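Local coordinates for phosphoacetylglucosamine mutase (Aspergillus lentulus, PDB 5OAW), which interconverts the 6-phosphate and 1-phosphate of N-acetylglucosamine, a magnesium-dependent phosphomutase reaction probably relayed through a phosphoserine, at residues Leu38-Val43 against Ser139-Val144; Val128-Asp133 against Val144-Leu149; Ala197-Val202 against Thr418-Gln423. All coordinates share one frame; numbering follows the deposited sequence.

How the contacts relate
The three contacts show how a multidomain phosphomutase is stitched at different sequence distances. From the N terminus, contact 1 opens at L38-V43, where helix 40-56 begins, and closes 96 residues later on helix 138-151. Before it closes, strand 127-132 opens contact 2, which ends on the same helix; the two loops therefore cross. They share V144, lie about 9 Å apart between centres, and hold helix 138-151 against a neighbouring helix and the sheet in the first alpha/beta/alpha domain. Contact 3 follows in series, spanning 216 residues to join domain II to domain III, its centre about 36 Å from that of contact 1 and 30 Å from that of contact 2.

Contact 1. Residues Leu38-Val43 against Ser139-Val144; sequences LLNTVV and SRLIGV. Unlike the reference sequence in segment 139-144: I142 (reference Val).
R140 of helix 138-151 meets N40, at the start of helix 40-56, with the end of its side chain, which is bent at chi3 (70°). Its NH1 lies 3.2 Å from N40 CG, and the amide and guanidinium planes are inclined by 56°. A hydrogen bond ties the other terminal nitrogen, NH2, to the carbonyl oxygen of A36, just ahead of segment 38-43, so the guanidinium bridges the loop and the first turn of the helix that follows it.

L141 comes next and supplies the apolar centre. Its CD1 lies over the middle of the R140 guanidinium, 3.5 Å above the plane, while CD2 meets L39 CD2 at 3.7 Å, the two leucines crossing at about a right angle. L141 CG receives V43 CG2 at 3.8 Å. Here two helices pack together on a face of the sheet in the alpha/beta/alpha domain I of the phosphohexomutase family; L141 also touches V66 on strand 61-66 and N76 on strand 75-81.

One turn further on, V144 has CG1 anti to the backbone N (chi1 166°), which directs this methyl at the first turn of helix 40-56. V144 CG1 rests 3.4 Å from the carbonyl oxygen of N40 and 3.9 Å from V43 CG1. That same V43 methyl sits 3.3 Å from the carbonyl oxygen of L141.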
ATOM      1  N   LEU A  38       4.808  -5.318  23.821  1.00 65.19           N
ATOM      2  CA  LEU A  38       5.160  -6.729  23.564  1.00 67.59           C
ATOM      3  C   LEU A  38       6.355  -6.919  22.601  1.00 69.52           C
ATOM      4  O   LEU A  38       6.674  -8.048  22.205  1.00 77.00           O
ATOM      5  CB  LEU A  38       3.925  -7.494  23.042  1.00 63.45           C
ATOM      6  CG  LEU A  38       2.538  -7.252  23.668  1.00 64.44           C
ATOM      7  CD1 LEU A  38       1.448  -7.936  22.857  1.00 66.54           C
ATOM      8  CD2 LEU A  38       2.460  -7.686  25.125  1.00 62.68           C
ATOM      9  N   LEU A  39       7.049  -5.829  22.291  1.00 64.26           N
ATOM     10  CA  LEU A  39       7.717  -5.697  21.003  1.00 64.03           C
ATOM     11  C   LEU A  39       9.257  -5.641  20.995  1.00 63.62           C
ATOM     12  O   LEU A  39       9.871  -5.744  19.925  1.00 64.73           O
ATOM     13  CB  LEU A  39       7.116  -4.473  20.289  1.00 62.10           C
ATOM     14  CG  LEU A  39       6.967  -4.380  18.768  1.00 61.19           C
ATOM     15  CD1 LEU A  39       6.266  -5.560  18.111  1.00 57.05           C
ATOM     16  CD2 LEU A  39       6.216  -3.111  18.426  1.00 62.68           C
ATOM     17  N   ASN A  40       9.875  -5.504  22.165  1.00 59.88           N
ATOM     18  CA  ASN A  40      11.332  -5.311  22.253  1.00 61.84           C
ATOM     19  C   ASN A  40      12.178  -6.452  21.684  1.00 63.09           C
ATOM     20  O   ASN A  40      12.959  -6.230  20.756  1.00 60.71           O
ATOM     21  CB  ASN A  40      11.758  -4.953  23.681  1.00 63.45           C
ATOM     22  CG  ASN A  40      11.526  -3.488  24.007  1.00 64.76           C
ATOM     23  OD1 ASN A  40      11.231  -2.674  23.124  1.00 64.97           O
ATOM     24  ND2 ASN A  40      11.664  -3.141  25.280  1.00 66.67           N
ATOM     25  N   THR A  41      11.986  -7.665  22.219  1.00 64.74           N
ATOM     26  CA  THR A  41      12.669  -8.883  21.751  1.00 63.66           C
ATOM     27  C   THR A  41      12.471  -9.113  20.253  1.00 62.33           C
ATOM     28  O   THR A  41      13.343  -9.650  19.567  1.00 68.54           O
ATOM     29  CB  THR A  41      12.207 -10.149  22.519  1.00 64.57           C
ATOM     30  OG1 THR A  41      10.775 -10.240  22.502  1.00 65.93           O
ATOM     31  CG2 THR A  41      12.704 -10.129  23.960  1.00 60.41           C
ATOM     32  N   VAL A  42      11.326  -8.659  19.763  1.00 61.50           N
ATOM     33  CA  VAL A  42      10.894  -8.822  18.380  1.00 58.33           C
ATOM     34  C   VAL A  42      11.623  -7.859  17.436  1.00 53.70           C
ATOM     35  O   VAL A  42      12.002  -8.241  16.332  1.00 52.14           O
ATOM     36  CB  VAL A  42       9.370  -8.598  18.298  1.00 62.19           C
ATOM     37  CG1 VAL A  42       8.851  -8.825  16.899  1.00 60.84           C
ATOM     38  CG2 VAL A  42       8.645  -9.512  19.279  1.00 61.52           C
ATOM     39  N   VAL A  43      11.795  -6.615  17.876  1.00 53.92           N
ATOM     40  CA  VAL A  43      12.460  -5.580  17.086  1.00 54.44           C
ATOM     41  C   VAL A  43      13.953  -5.882  17.077  1.00 58.01           C
ATOM     42  O   VAL A  43      14.647  -5.648  16.068  1.00 59.43           O
ATOM     43  CB  VAL A  43      12.165  -4.160  17.636  1.00 51.97           C
ATOM     44  CG1 VAL A  43      13.068  -3.105  16.999  1.00 49.42           C
ATOM     45  CG2 VAL A  43      10.702  -3.796  17.404  1.00 51.26           C
ATOM     46  N   SER A 139      10.899   5.794  19.585  1.00 56.11           N
ATOM     47  CA  SER A 139      12.226   6.169  20.081  1.00 60.71           C
ATOM     48  C   SER A 139      12.956   5.013  20.777  1.00 57.23           C
ATOM     49  O   SER A 139      14.113   4.727  20.461  1.00 61.25           O
ATOM     50  CB  SER A 139      12.120   7.373  21.010  1.00 63.32           C
ATOM     51  OG  SER A 139      13.396   7.929  21.231  1.00 72.86           O
ATOM     52  N   ARG A 140      12.262   4.353  21.700  1.00 54.80           N
ATOM     53  CA  ARG A 140      12.761   3.172  22.400  1.00 56.43           C
ATOM     54  C   ARG A 140      12.973   2.003  21.426  1.00 55.08           C
ATOM     55  O   ARG A 140      13.973   1.291  21.509  1.00 54.31           O
ATOM     56  CB  ARG A 140      11.793   2.792  23.538  1.00 55.85           C
ATOM     57  CG  ARG A 140      11.842   1.335  24.011  1.00 57.48           C
ATOM     58  CD  ARG A 140      10.728   0.995  24.992  1.00 58.01           C
ATOM     59  NE  ARG A 140       9.405   0.961  24.362  1.00 57.30           N
ATOM     60  CZ  ARG A 140       8.737  -0.150  24.059  1.00 57.01           C
ATOM     61  NH1 ARG A 140       9.246  -1.337  24.327  1.00 58.78           N
ATOM     62  NH2 ARG A 140       7.548  -0.078  23.493  1.00 57.03           N
ATOM     63  N   LEU A 141      12.027   1.819  20.509  1.00 56.25           N
ATOM     64  CA  LEU A 141      12.097   0.740  19.528  1.00 55.63           C
ATOM     65  C   LEU A 141      13.261   0.875  18.551  1.00 51.93           C
ATOM     66  O   LEU A 141      13.878  -0.126  18.187  1.00 48.80           O
ATOM     67  CB  LEU A 141      10.771   0.606  18.785  1.00 57.64           C
ATOM     68  CG  LEU A 141       9.783  -0.508  19.159  1.00 58.76           C
ATOM     69  CD1 LEU A 141       9.715  -0.825  20.649  1.00 56.96           C
ATOM     70  CD2 LEU A 141       8.403  -0.151  18.632  1.00 55.48           C
ATOM     71  N   ILE A 142      13.548   2.111  18.146  1.00 51.34           N
ATOM     72  CA  ILE A 142      14.735   2.430  17.349  1.00 53.39           C
ATOM     73  C   ILE A 142      16.028   2.178  18.139  1.00 56.13           C
ATOM     74  O   ILE A 142      17.020   1.698  17.563  1.00 54.60           O
ATOM     75  CB  ILE A 142      14.633   3.859  16.759  1.00 51.83           C
ATOM     76  CG1 ILE A 142      14.404   3.782  15.263  1.00 52.41           C
ATOM     77  CG2 ILE A 142      15.877   4.701  16.993  1.00 58.92           C
ATOM     78  CD1 ILE A 142      13.110   3.115  14.874  1.00 48.84           C
ATOM     79  N   GLY A 143      15.980   2.475  19.448  1.00 57.17           N
ATOM     80  CA  GLY A 143      17.080   2.238  20.398  1.00 55.23           C
ATOM     81  C   GLY A 143      17.454   0.769  20.479  1.00 57.16           C
ATOM     82  O   GLY A 143      18.647   0.420  20.473  1.00 60.95           O
ATOM     83  N   VAL A 144      16.419  -0.074  20.538  1.00 52.59           N
ATOM     84  CA  VAL A 144      16.521  -1.534  20.443  1.00 51.48           C
ATOM     85  C   VAL A 144      17.125  -1.972  19.105  1.00 52.83           C
ATOM     86  O   VAL A 144      18.038  -2.803  19.073  1.00 54.86           O
ATOM     87  CB  VAL A 144      15.135  -2.194  20.667  1.00 51.12           C
ATOM     88  CG1 VAL A 144      15.108  -3.655  20.246  1.00 52.04           C
ATOM     89  CG2 VAL A 144      14.702  -2.049  22.121  1.00 48.21           C
TER

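Contact 2. Residues Val128-Asp133 against Val144-Leu149; sequences VVFARD and VLSAAL
V128 and L149 reach toward each other tip to tip, with V128 CG1 3.6 Å from L149 CD2. The second valine methyl, V128 CG2, meets the other leucine branch at L149 CD1, 3.8 Å away, so both methyl branches of each side chain take part. The contact joins the first strand and the helix of a beta-alpha-beta unit, strand 127-132, helix 138-151 and strand 155-161, in the alpha/beta/alpha domain I. The helix runs back over the sheet almost antiparallel to the strand, at 172°, with the axes of the two short segments 11.0 Å apart at closest approach. That separation is filled by the side chains themselves.

Two residues along the strand, F130 puts its ring on the helix-facing side of the sheet. A chi1 of 53° places CG between the backbone N and the carbonyl carbon, which sets the ring against the side chains of L145 and L149. These leucines, one turn apart, each slide past the F130 side chain, which runs in the opposite direction. L145 brings CD2 obliquely to the ring, 3.6 Å from F130 CD2, and L149 brings CD1 to 3.7 Å from F130 CE2. L145 also touches V64 on the adjoining strand 61-66, so its packing spans two strands. At the far end of the ring, F130 CZ lies 3.9 Å from S146 OG, a hydroxyl hydrogen-bonded to the carbonyl oxygen of I142 one turn earlier in its helix.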
ATOM      1  N   VAL A 128      21.864  -1.343   6.616  1.00 48.51           N
ATOM      2  CA  VAL A 128      20.446  -1.217   6.950  1.00 45.04           C
ATOM      3  C   VAL A 128      20.067   0.220   7.282  1.00 46.00           C
ATOM      4  O   VAL A 128      20.704   0.842   8.117  1.00 46.14           O
ATOM      5  CB  VAL A 128      19.947  -2.260   8.012  1.00 42.65           C
ATOM      6  CG1 VAL A 128      21.079  -2.961   8.736  1.00 40.13           C
ATOM      7  CG2 VAL A 128      18.923  -1.679   8.987  1.00 42.39           C
ATOM      8  N   VAL A 129      19.067   0.734   6.558  1.00 44.01           N
ATOM      9  CA  VAL A 129      18.438   2.032   6.807  1.00 43.30           C
ATOM     10  C   VAL A 129      17.132   1.813   7.559  1.00 43.47           C
ATOM     11  O   VAL A 129      16.399   0.838   7.284  1.00 42.09           O
ATOM     12  CB  VAL A 129      18.033   2.779   5.503  1.00 44.64           C
ATOM     13  CG1 VAL A 129      18.848   4.042   5.295  1.00 45.10           C
ATOM     14  CG2 VAL A 129      18.048   1.861   4.281  1.00 44.89           C
ATOM     15  N   PHE A 130      16.816   2.735   8.469  1.00 40.13           N
ATOM     16  CA  PHE A 130      15.519   2.709   9.136  1.00 40.03           C
ATOM     17  C   PHE A 130      14.872   4.075   9.340  1.00 39.58           C
ATOM     18  O   PHE A 130      15.545   5.107   9.354  1.00 36.43           O
ATOM     19  CB  PHE A 130      15.568   1.900  10.444  1.00 39.30           C
ATOM     20  CG  PHE A 130      16.647   2.327  11.384  1.00 42.78           C
ATOM     21  CD1 PHE A 130      16.487   3.451  12.194  1.00 43.40           C
ATOM     22  CD2 PHE A 130      17.842   1.603  11.465  1.00 45.09           C
ATOM     23  CE1 PHE A 130      17.493   3.841  13.068  1.00 44.73           C
ATOM     24  CE2 PHE A 130      18.849   1.997  12.341  1.00 46.06           C
ATOM     25  CZ  PHE A 130      18.672   3.117  13.147  1.00 43.45           C
ATOM     26  N   ALA A 131      13.548   4.047   9.474  1.00 38.27           N
ATOM     27  CA  ALA A 131      12.740   5.207   9.855  1.00 38.55           C
ATOM     28  C   ALA A 131      11.530   4.753  10.675  1.00 39.05           C
ATOM     29  O   ALA A 131      11.266   3.541  10.800  1.00 39.73           O
ATOM     30  CB  ALA A 131      12.280   5.968   8.624  1.00 35.91           C
ATOM     31  N   ARG A 132      10.792   5.733  11.199  1.00 36.06           N
ATOM     32  CA  ARG A 132       9.584   5.481  11.979  1.00 37.98           C
ATOM     33  C   ARG A 132       8.485   6.518  11.718  1.00 40.81           C
ATOM     34  O   ARG A 132       8.759   7.644  11.268  1.00 39.55           O
ATOM     35  CB  ARG A 132       9.914   5.423  13.483  1.00 37.13           C
ATOM     36  CG  ARG A 132      10.545   6.679  14.065  1.00 35.98           C
ATOM     37  CD  ARG A 132      11.084   6.346  15.447  1.00 39.66           C
ATOM     38  NE  ARG A 132      11.320   7.526  16.278  1.00 42.63           N
ATOM     39  CZ  ARG A 132      12.486   8.158  16.386  1.00 46.70           C
ATOM     40  NH1 ARG A 132      13.563   7.731  15.723  1.00 50.63           N
ATOM     41  NH2 ARG A 132      12.583   9.225  17.174  1.00 48.57           N
ATOM     42  N   ASP A 133       7.241   6.133  12.020  1.00 40.52           N
ATOM     43  CA  ASP A 133       6.153   7.098  12.089  1.00 41.62           C
ATOM     44  C   ASP A 133       6.166   7.856  13.437  1.00 40.65           C
ATOM     45  O   ASP A 133       7.196   7.907  14.122  1.00 42.75           O
ATOM     46  CB  ASP A 133       4.795   6.445  11.750  1.00 42.00           C
ATOM     47  CG  ASP A 133       4.303   5.473  12.816  1.00 42.29           C
ATOM     48  OD1 ASP A 133       4.999   5.219  13.832  1.00 43.06           O
ATOM     49  OD2 ASP A 133       3.188   4.954  12.621  1.00 41.72           O
ATOM     50  N   VAL A 144      16.419  -0.074  20.538  1.00 52.59           N
ATOM     51  CA  VAL A 144      16.521  -1.534  20.443  1.00 51.48           C
ATOM     52  C   VAL A 144      17.125  -1.972  19.105  1.00 52.83           C
ATOM     53  O   VAL A 144      18.038  -2.803  19.073  1.00 54.86           O
ATOM     54  CB  VAL A 144      15.135  -2.194  20.667  1.00 51.12           C
ATOM     55  CG1 VAL A 144      15.108  -3.655  20.246  1.00 52.04           C
ATOM     56  CG2 VAL A 144      14.702  -2.049  22.121  1.00 48.21           C
ATOM     57  N   LEU A 145      16.615  -1.412  18.011  1.00 55.97           N
ATOM     58  CA  LEU A 145      17.077  -1.765  16.675  1.00 53.80           C
ATOM     59  C   LEU A 145      18.562  -1.429  16.514  1.00 57.66           C
ATOM     60  O   LEU A 145      19.328  -2.238  15.987  1.00 62.14           O
ATOM     61  CB  LEU A 145      16.226  -1.075  15.602  1.00 51.16           C
ATOM     62  CG  LEU A 145      16.351  -1.581  14.154  1.00 50.00           C
ATOM     63  CD1 LEU A 145      15.836  -3.003  13.991  1.00 48.32           C
ATOM     64  CD2 LEU A 145      15.592  -0.648  13.230  1.00 48.75           C
ATOM     65  N   SER A 146      18.955  -0.258  17.016  1.00 52.92           N
ATOM     66  CA  SER A 146      20.343   0.176  17.036  1.00 53.36           C
ATOM     67  C   SER A 146      21.284  -0.771  17.772  1.00 53.73           C
ATOM     68  O   SER A 146      22.386  -1.026  17.298  1.00 58.09           O
ATOM     69  CB  SER A 146      20.432   1.563  17.646  1.00 51.84           C
ATOM     70  OG  SER A 146      19.653   2.447  16.874  1.00 56.03           O
ATOM     71  N   ALA A 147      20.836  -1.289  18.913  1.00 51.28           N
ATOM     72  CA  ALA A 147      21.625  -2.208  19.729  1.00 51.07           C
ATOM     73  C   ALA A 147      21.892  -3.525  19.014  1.00 51.74           C
ATOM     74  O   ALA A 147      22.996  -4.071  19.126  1.00 52.37           O
ATOM     75  CB  ALA A 147      20.946  -2.456  21.073  1.00 48.64           C
ATOM     76  N   ALA A 148      20.888  -4.015  18.278  1.00 50.91           N
ATOM     77  CA  ALA A 148      21.006  -5.230  17.464  1.00 51.05           C
ATOM     78  C   ALA A 148      21.944  -5.046  16.272  1.00 55.94           C
ATOM     79  O   ALA A 148      22.595  -6.002  15.837  1.00 58.77           O
ATOM     80  CB  ALA A 148      19.649  -5.675  16.976  1.00 46.92           C
ATOM     81  N   LEU A 149      21.997  -3.824  15.747  1.00 53.11           N
ATOM     82  CA  LEU A 149      22.823  -3.525  14.603  1.00 54.84           C
ATOM     83  C   LEU A 149      24.230  -3.076  15.023  1.00 59.10           C
ATOM     84  O   LEU A 149      25.113  -2.950  14.179  1.00 65.16           O
ATOM     85  CB  LEU A 149      22.145  -2.492  13.695  1.00 50.11           C
ATOM     86  CG  LEU A 149      20.723  -2.745  13.154  1.00 52.37           C
ATOM     87  CD1 LEU A 149      20.151  -1.448  12.602  1.00 46.42           C
ATOM     88  CD2 LEU A 149      20.599  -3.881  12.137  1.00 48.80           C
TER

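Contact 3. Residues Ala197-Val202 against Thr418-Gln423; sequences AAFKRV and TDLINQ
Two helix ends from different domains meet here: the last turns of helix 188-202, in domain II, pack against the end of helix 408-420, in domain III. The small side chain of A198 permits a close approach, with its CA 5.1 Å from that of L420 and its CB 3.4 Å from the backbone N of L420. L420 divides its two branches between F199 and V202. CD1 comes 3.8 Å from F199 CB and lies at the edge of the phenylalanine ring, near its plane; L420 CD2 lies 4.2 Å from V202 CG1, the two side chains crossing at about a right angle. F199 also touches L433 and V202 touches A437, both of helix 428-441, which extends the apolar packing.

At the border of this patch, R201 bends at chi3 (-51°), and R201 NH2 donates to D419 OD2 at 2.6 Å, a hydrogen bond within a salt bridge, bent to 144°. It reaches OD2 on the anti side of the carboxylate, and the guanidinium and carboxylate planes stand 70° apart. One nitrogen thus serves one carboxylate oxygen, and this charge-assisted bond adds a directional polar link between domains II and III beside their apolar packing.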
ATOM      1  N   ALA A 197       9.574  17.946  -9.211  1.00 39.10           N
ATOM      2  CA  ALA A 197      10.025  18.114 -10.594  1.00 41.40           C
ATOM      3  C   ALA A 197       9.156  17.311 -11.559  1.00 41.80           C
ATOM      4  O   ALA A 197       8.772  17.826 -12.612  1.00 48.16           O
ATOM      5  CB  ALA A 197      11.508  17.742 -10.728  1.00 41.88           C
ATOM      6  N   ALA A 198       8.823  16.073 -11.183  1.00 40.66           N
ATOM      7  CA  ALA A 198       7.895  15.239 -11.965  1.00 41.70           C
ATOM      8  C   ALA A 198       6.509  15.862 -12.082  1.00 43.75           C
ATOM      9  O   ALA A 198       5.915  15.863 -13.180  1.00 41.34           O
ATOM     10  CB  ALA A 198       7.800  13.841 -11.386  1.00 42.75           C
ATOM     11  N   PHE A 199       6.013  16.414 -10.968  1.00 43.15           N
ATOM     12  CA  PHE A 199       4.706  17.076 -10.947  1.00 43.39           C
ATOM     13  C   PHE A 199       4.653  18.357 -11.778  1.00 46.60           C
ATOM     14  O   PHE A 199       3.604  18.668 -12.343  1.00 44.43           O
ATOM     15  CB  PHE A 199       4.213  17.349  -9.511  1.00 43.00           C
ATOM     16  CG  PHE A 199       2.764  17.789  -9.433  1.00 42.75           C
ATOM     17  CD1 PHE A 199       1.725  16.887  -9.691  1.00 42.18           C
ATOM     18  CD2 PHE A 199       2.435  19.102  -9.085  1.00 41.74           C
ATOM     19  CE1 PHE A 199       0.390  17.288  -9.620  1.00 42.05           C
ATOM     20  CE2 PHE A 199       1.103  19.500  -9.000  1.00 44.17           C
ATOM     21  CZ  PHE A 199       0.079  18.595  -9.274  1.00 41.88           C
ATOM     22  N   LYS A 200       5.768  19.098 -11.842  1.00 50.20           N
ATOM     23  CA  LYS A 200       5.863  20.258 -12.736  1.00 53.75           C
ATOM     24  C   LYS A 200       5.749  19.834 -14.218  1.00 54.00           C
ATOM     25  O   LYS A 200       4.949  20.413 -14.969  1.00 53.50           O
ATOM     26  CB  LYS A 200       7.137  21.080 -12.493  1.00 56.98           C
ATOM     27  CG  LYS A 200       6.988  22.516 -12.982  1.00 61.27           C
ATOM     28  CD  LYS A 200       8.227  23.386 -12.806  1.00 68.16           C
ATOM     29  CE  LYS A 200       7.822  24.857 -12.916  1.00 70.99           C
ATOM     30  NZ  LYS A 200       8.952  25.771 -13.227  1.00 72.11           N
ATOM     31  N   ARG A 201       6.535  18.824 -14.610  1.00 53.13           N
ATOM     32  CA  ARG A 201       6.501  18.276 -15.969  1.00 54.94           C
ATOM     33  C   ARG A 201       5.121  17.721 -16.316  1.00 53.70           C
ATOM     34  O   ARG A 201       4.535  18.120 -17.318  1.00 54.72           O
ATOM     35  CB  ARG A 201       7.564  17.192 -16.180  1.00 57.92           C
ATOM     36  CG  ARG A 201       9.001  17.628 -15.960  1.00 62.48           C
ATOM     37  CD  ARG A 201      10.002  16.782 -16.749  1.00 66.51           C
ATOM     38  NE  ARG A 201       9.876  15.318 -16.603  1.00 73.81           N
ATOM     39  CZ  ARG A 201      10.274  14.579 -15.552  1.00 78.26           C
ATOM     40  NH1 ARG A 201      10.826  15.125 -14.461  1.00 71.65           N
ATOM     41  NH2 ARG A 201      10.107  13.259 -15.588  1.00 72.79           N
ATOM     42  N   VAL A 202       4.588  16.837 -15.473  1.00 53.78           N
ATOM     43  CA  VAL A 202       3.291  16.204 -15.751  1.00 56.78           C
ATOM     44  C   VAL A 202       2.155  17.236 -15.900  1.00 54.50           C
ATOM     45  O   VAL A 202       1.212  17.018 -16.662  1.00 54.69           O
ATOM     46  CB  VAL A 202       2.969  15.039 -14.768  1.00 58.49           C
ATOM     47  CG1 VAL A 202       2.486  15.537 -13.413  1.00 59.26           C
ATOM     48  CG2 VAL A 202       1.932  14.105 -15.369  1.00 64.35           C
ATOM     49  N   THR A 418       6.310   8.352 -14.831  1.00 39.87           N
ATOM     50  CA  THR A 418       7.205   7.311 -14.320  1.00 43.22           C
ATOM     51  C   THR A 418       8.019   7.834 -13.126  1.00 41.77           C
ATOM     52  O   THR A 418       8.332   7.078 -12.218  1.00 40.37           O
ATOM     53  CB  THR A 418       8.140   6.696 -15.396  1.00 46.01           C
ATOM     54  OG1 THR A 418       9.106   7.663 -15.834  1.00 50.52           O
ATOM     55  CG2 THR A 418       7.342   6.200 -16.598  1.00 48.30           C
ATOM     56  N   ASP A 419       8.315   9.129 -13.122  1.00 41.45           N
ATOM     57  CA  ASP A 419       9.034   9.743 -12.009  1.00 44.49           C
ATOM     58  C   ASP A 419       8.105  10.131 -10.856  1.00 43.93           C
ATOM     59  O   ASP A 419       8.501  10.027  -9.695  1.00 46.94           O
ATOM     60  CB  ASP A 419       9.884  10.923 -12.488  1.00 43.87           C
ATOM     61  CG  ASP A 419      10.977  10.494 -13.448  1.00 47.41           C
ATOM     62  OD1 ASP A 419      11.528   9.380 -13.286  1.00 48.28           O
ATOM     63  OD2 ASP A 419      11.297  11.273 -14.367  1.00 49.39           O
ATOM     64  N   LEU A 420       6.875  10.533 -11.185  1.00 42.96           N
ATOM     65  CA  LEU A 420       5.851  10.888 -10.195  1.00 42.90           C
ATOM     66  C   LEU A 420       5.304   9.705  -9.405  1.00 44.32           C
ATOM     67  O   LEU A 420       5.041   9.822  -8.211  1.00 46.03           O
ATOM     68  CB  LEU A 420       4.685  11.648 -10.854  1.00 40.42           C
ATOM     69  CG  LEU A 420       3.703  12.293  -9.856  1.00 41.01           C
ATOM     70  CD1 LEU A 420       4.280  13.547  -9.206  1.00 38.96           C
ATOM     71  CD2 LEU A 420       2.349  12.581 -10.490  1.00 39.53           C
ATOM     72  N   ILE A 421       5.109   8.579 -10.084  1.00 44.73           N
ATOM     73  CA  ILE A 421       4.480   7.426  -9.486  1.00 41.77           C
ATOM     74  C   ILE A 421       5.559   6.583  -8.826  1.00 42.43           C
ATOM     75  O   ILE A 421       6.521   6.165  -9.460  1.00 44.58           O
ATOM     76  CB  ILE A 421       3.682   6.636 -10.539  1.00 41.69           C
ATOM     77  CG1 ILE A 421       2.546   7.504 -11.085  1.00 42.19           C
ATOM     78  CG2 ILE A 421       3.112   5.354  -9.954  1.00 41.69           C
ATOM     79  CD1 ILE A 421       2.080   7.115 -12.478  1.00 41.24           C
ATOM     80  N   ASN A 422       5.382   6.337  -7.538  1.00 46.01           N
ATOM     81  CA  ASN A 422       6.318   5.554  -6.753  1.00 44.81           C
ATOM     82  C   ASN A 422       6.258   4.089  -7.169  1.00 45.35           C
ATOM     83  O   ASN A 422       5.241   3.429  -7.019  1.00 39.96           O
ATOM     84  CB  ASN A 422       6.005   5.739  -5.268  1.00 47.40           C
ATOM     85  CG  ASN A 422       7.089   5.211  -4.347  1.00 47.08           C
ATOM     86  OD1 ASN A 422       7.590   4.098  -4.506  1.00 49.48           O
ATOM     87  ND2 ASN A 422       7.414   6.001  -3.330  1.00 48.84           N
ATOM     88  N   GLN A 423       7.395   3.613  -7.677  1.00 49.05           N
ATOM     89  CA  GLN A 423       7.577   2.270  -8.192  1.00 48.47           C
ATOM     90  C   GLN A 423       7.856   1.232  -7.124  1.00 51.17           C
ATOM     91  O   GLN A 423       7.604   0.038  -7.346  1.00 52.72           O
ATOM     92  CB  GLN A 423       8.738   2.259  -9.197  1.00 51.56           C
ATOM     93  CG  GLN A 423       8.472   2.972 -10.508  1.00 54.77           C
ATOM     94  CD  GLN A 423       7.194   2.490 -11.152  1.00 59.99           C
ATOM     95  OE1 GLN A 423       7.149   1.416 -11.746  1.00 64.76           O
ATOM     96  NE2 GLN A 423       6.138   3.279 -11.014  1.00 64.49           N
TER